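Local coordinates for capsid polyprotein (PDB 3TS3) that forms the globular projection domain, or spike, of the turkey astrovirus 2 capsid, a shell that probably self-assembles with icosahedral symmetry, at residues D81-F89 and M99-Q107. Sequence-based numbering, arbitrary orientation.
Sequences DVTQTGVLF and MQTMKTLKQ
With CG anti to its own carbonyl carbon (chi1 -70°), M102 reaches residues 82-88 through its CB, CG and CE, and bends at chi2 and chi3 fold the thioether back so that CE lies against the backbone of G86 and 4.0 Å from L88 CD2. M102 CG touches two carbonyl oxygens, 3.4 Å from V82 O and scarcely farther from G86 O, while M102 CB packs on T83 O. L88 meets M102 and L105 each nearly at a right angle: its CD1 rests on both methyls of L105, 3.8 Å from L105 CD2, and its CB touches Q100 CB. F17 and F34 also pack on L88, and Y165 packs on M102 and L105. Backbone bonds lock the register of this buried contact. L88 N donates to Q100 O at 2.9 Å, and L88 O takes a nearly straight bond from M99 N, also 2.9 Å, plus a weak one from Q100 N. Toward the helix, M102 N makes a weak bond to G86 O. Q100 OE1 accepts from T104 OG1 in the carbonyl plane; T14 OG1 also bonds to OE1, and F17 O accepts from NE2. T101 OG1 caps T104 N at 3.1 Å, and T104 OG1 answers by accepting from T101 N. At the end of strand 76-81, D81 OD1 closes an Asx turn by accepting from T83 N. These features make an antiparallel beta hairpin of strands 87-90 and 98-101, with a classic beta bulge at M99 and Q100 opposite L88, running through a capping box into a short, weakly bonded helix in the astrovirus spike.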
loop_
_atom_site.group_PDB
_atom_site.type_symbol
_atom_site.label_atom_id
_atom_site.label_comp_id
_atom_site.label_asym_id
_atom_site.label_seq_id
_atom_site.Cartn_x
_atom_site.Cartn_y
_atom_site.Cartn_z
ATOM N N ASP C 81 -6.581 12.654 -5.116
ATOM C CA ASP C 81 -5.297 13.336 -5.034
ATOM C C ASP C 81 -4.354 12.516 -4.155
ATOM O O ASP C 81 -4.669 12.229 -3.019
ATOM C CB ASP C 81 -5.534 14.717 -4.408
ATOM C CG ASP C 81 -4.254 15.489 -4.160
ATOM O OD1 ASP C 81 -3.241 15.211 -4.800
ATOM O OD2 ASP C 81 -4.299 16.399 -3.319
ATOM N N VAL C 82 -3.214 12.105 -4.701
ATOM C CA VAL C 82 -2.244 11.338 -3.929
ATOM C C VAL C 82 -0.981 12.143 -3.628
ATOM O O VAL C 82 0.008 11.602 -3.189
ATOM C CB VAL C 82 -1.897 9.994 -4.604
ATOM C CG1 VAL C 82 -3.112 9.081 -4.601
ATOM C CG2 VAL C 82 -1.378 10.218 -6.019
ATOM N N THR C 83 -1.040 13.446 -3.850
ATOM C CA THR C 83 0.143 14.276 -3.691
ATOM C C THR C 83 0.748 14.329 -2.290
ATOM O O THR C 83 1.953 14.240 -2.135
ATOM C CB THR C 83 -0.168 15.730 -4.102
ATOM O OG1 THR C 83 -0.850 15.737 -5.360
ATOM C CG2 THR C 83 1.104 16.541 -4.215
ATOM N N GLN C 84 -0.073 14.519 -1.269
ATOM C CA GLN C 84 0.480 14.652 0.070
ATOM C C GLN C 84 1.164 13.408 0.647
ATOM O O GLN C 84 2.256 13.498 1.183
ATOM C CB GLN C 84 -0.588 15.156 1.050
ATOM C CG GLN C 84 -0.032 15.440 2.446
ATOM C CD GLN C 84 -0.984 16.220 3.315
ATOM O OE1 GLN C 84 -2.174 15.976 3.320
ATOM N NE2 GLN C 84 -0.449 17.157 4.067
ATOM N N THR C 85 0.495 12.262 0.569
ATOM C CA THR C 85 1.016 11.050 1.196
ATOM C C THR C 85 1.626 10.002 0.263
ATOM O O THR C 85 2.217 9.041 0.717
ATOM C CB THR C 85 -0.065 10.376 2.052
ATOM O OG1 THR C 85 -1.033 9.745 1.210
ATOM C CG2 THR C 85 -0.757 11.412 2.916
ATOM N N GLY C 86 1.482 10.210 -1.034
ATOM C CA GLY C 86 1.930 9.220 -1.990
ATOM C C GLY C 86 3.416 8.920 -2.014
ATOM O O GLY C 86 4.247 9.796 -1.868
ATOM N N VAL C 87 3.733 7.647 -2.201
ATOM C CA VAL C 87 5.116 7.209 -2.332
ATOM C C VAL C 87 5.183 6.134 -3.403
ATOM O O VAL C 87 4.179 5.511 -3.708
ATOM C CB VAL C 87 5.679 6.630 -1.014
ATOM C CG1 VAL C 87 5.685 7.681 0.085
ATOM C CG2 VAL C 87 4.902 5.391 -0.590
ATOM N N LEU C 88 6.362 5.927 -3.975
ATOM C CA LEU C 88 6.543 4.817 -4.897
ATOM C C LEU C 88 7.477 3.788 -4.293
ATOM O O LEU C 88 8.563 4.131 -3.856
ATOM C CB LEU C 88 7.139 5.269 -6.233
ATOM C CG LEU C 88 6.379 6.228 -7.146
ATOM C CD1 LEU C 88 7.075 6.300 -8.508
ATOM C CD2 LEU C 88 4.921 5.797 -7.309
ATOM N N PHE C 89 7.029 2.537 -4.281
ATOM C CA PHE C 89 7.869 1.408 -3.914
ATOM C C PHE C 89 8.472 0.886 -5.203
ATOM O O PHE C 89 7.819 0.865 -6.227
ATOM C CB PHE C 89 7.065 0.258 -3.300
ATOM C CG PHE C 89 6.695 0.446 -1.852
ATOM C CD1 PHE C 89 5.572 1.156 -1.507
ATOM C CD2 PHE C 89 7.448 -0.129 -0.849
ATOM C CE1 PHE C 89 5.214 1.311 -0.197
ATOM C CE2 PHE C 89 7.103 0.030 0.470
ATOM C CZ PHE C 89 5.979 0.740 0.799
ATOM N N MET C 99 11.250 4.549 -2.804
ATOM C CA MET C 99 12.402 5.118 -3.444
ATOM C C MET C 99 12.029 6.428 -4.104
ATOM O O MET C 99 12.941 7.142 -4.488
ATOM C CB MET C 99 13.108 4.135 -4.409
ATOM C CG MET C 99 12.216 3.464 -5.457
ATOM S SD MET C 99 12.063 4.474 -6.946
ATOM C CE MET C 99 10.498 3.918 -7.619
ATOM N N GLN C 100 10.762 6.815 -4.026
ATOM C CA GLN C 100 10.339 8.181 -4.321
ATOM C C GLN C 100 9.207 8.590 -3.417
ATOM O O GLN C 100 8.413 7.776 -3.001
ATOM C CB GLN C 100 9.822 8.368 -5.759
ATOM C CG GLN C 100 10.700 7.847 -6.861
ATOM C CD GLN C 100 11.815 8.793 -7.254
ATOM O OE1 GLN C 100 11.952 9.889 -6.720
ATOM N NE2 GLN C 100 12.614 8.363 -8.208
ATOM N N THR C 101 9.140 9.884 -3.141
ATOM C CA THR C 101 7.955 10.500 -2.595
ATOM C C THR C 101 7.364 11.233 -3.788
ATOM O O THR C 101 7.985 11.322 -4.827
ATOM C CB THR C 101 8.239 11.505 -1.495
ATOM O OG1 THR C 101 9.092 12.529 -1.998
ATOM C CG2 THR C 101 8.905 10.834 -0.315
ATOM N N MET C 102 6.161 11.757 -3.646
ATOM C CA MET C 102 5.585 12.525 -4.736
ATOM C C MET C 102 6.452 13.757 -4.987
ATOM O O MET C 102 6.606 14.195 -6.109
ATOM C CB MET C 102 4.126 12.896 -4.468
ATOM C CG MET C 102 3.144 11.706 -4.523
ATOM S SD MET C 102 3.182 10.730 -6.063
ATOM C CE MET C 102 4.248 9.370 -5.546
ATOM N N LYS C 103 7.017 14.320 -3.929
ATOM C CA LYS C 103 7.887 15.475 -4.112
ATOM C C LYS C 103 9.145 15.169 -4.923
ATOM O O LYS C 103 9.461 15.870 -5.864
ATOM C CB LYS C 103 8.297 16.031 -2.747
ATOM C CG LYS C 103 9.268 17.189 -2.826
ATOM C CD LYS C 103 9.823 17.560 -1.470
ATOM C CE LYS C 103 8.768 18.170 -0.588
ATOM N NZ LYS C 103 9.428 18.737 0.620
ATOM N N THR C 104 9.860 14.112 -4.562
ATOM C CA THR C 104 11.051 13.723 -5.316
ATOM C C THR C 104 10.708 13.294 -6.750
ATOM O O THR C 104 11.479 13.482 -7.678
ATOM C CB THR C 104 11.918 12.665 -4.599
ATOM O OG1 THR C 104 11.227 11.422 -4.555
ATOM C CG2 THR C 104 12.270 13.107 -3.183
ATOM N N LEU C 105 9.528 12.722 -6.915
ATOM C CA LEU C 105 9.093 12.236 -8.214
ATOM C C LEU C 105 8.943 13.383 -9.214
ATOM O O LEU C 105 8.957 13.168 -10.411
ATOM C CB LEU C 105 7.803 11.431 -8.089
ATOM C CG LEU C 105 7.361 10.632 -9.321
ATOM C CD1 LEU C 105 8.428 9.654 -9.800
ATOM C CD2 LEU C 105 6.069 9.914 -9.002
ATOM N N LYS C 106 8.836 14.600 -8.706
ATOM C CA LYS C 106 8.675 15.768 -9.572
ATOM C C LYS C 106 9.904 15.905 -10.460
ATOM O O LYS C 106 9.846 16.475 -11.531
ATOM C CB LYS C 106 8.455 17.051 -8.768
ATOM C CG LYS C 106 7.093 17.159 -8.123
ATOM C CD LYS C 106 6.902 18.496 -7.415
ATOM C CE LYS C 106 5.524 18.567 -6.772
ATOM N NZ LYS C 106 5.300 19.848 -6.043
ATOM N N GLN C 107 11.018 15.377 -9.988
ATOM C CA GLN C 107 12.260 15.411 -10.746
ATOM C C GLN C 107 12.173 14.588 -12.024
ATOM O O GLN C 107 12.943 14.785 -12.950
ATOM C CB GLN C 107 13.424 14.915 -9.901
ATOM C CG GLN C 107 13.733 15.783 -8.718
ATOM C CD GLN C 107 14.591 15.077 -7.686
ATOM O OE1 GLN C 107 15.551 14.392 -8.022
ATOM N NE2 GLN C 107 14.247 15.257 -6.424
#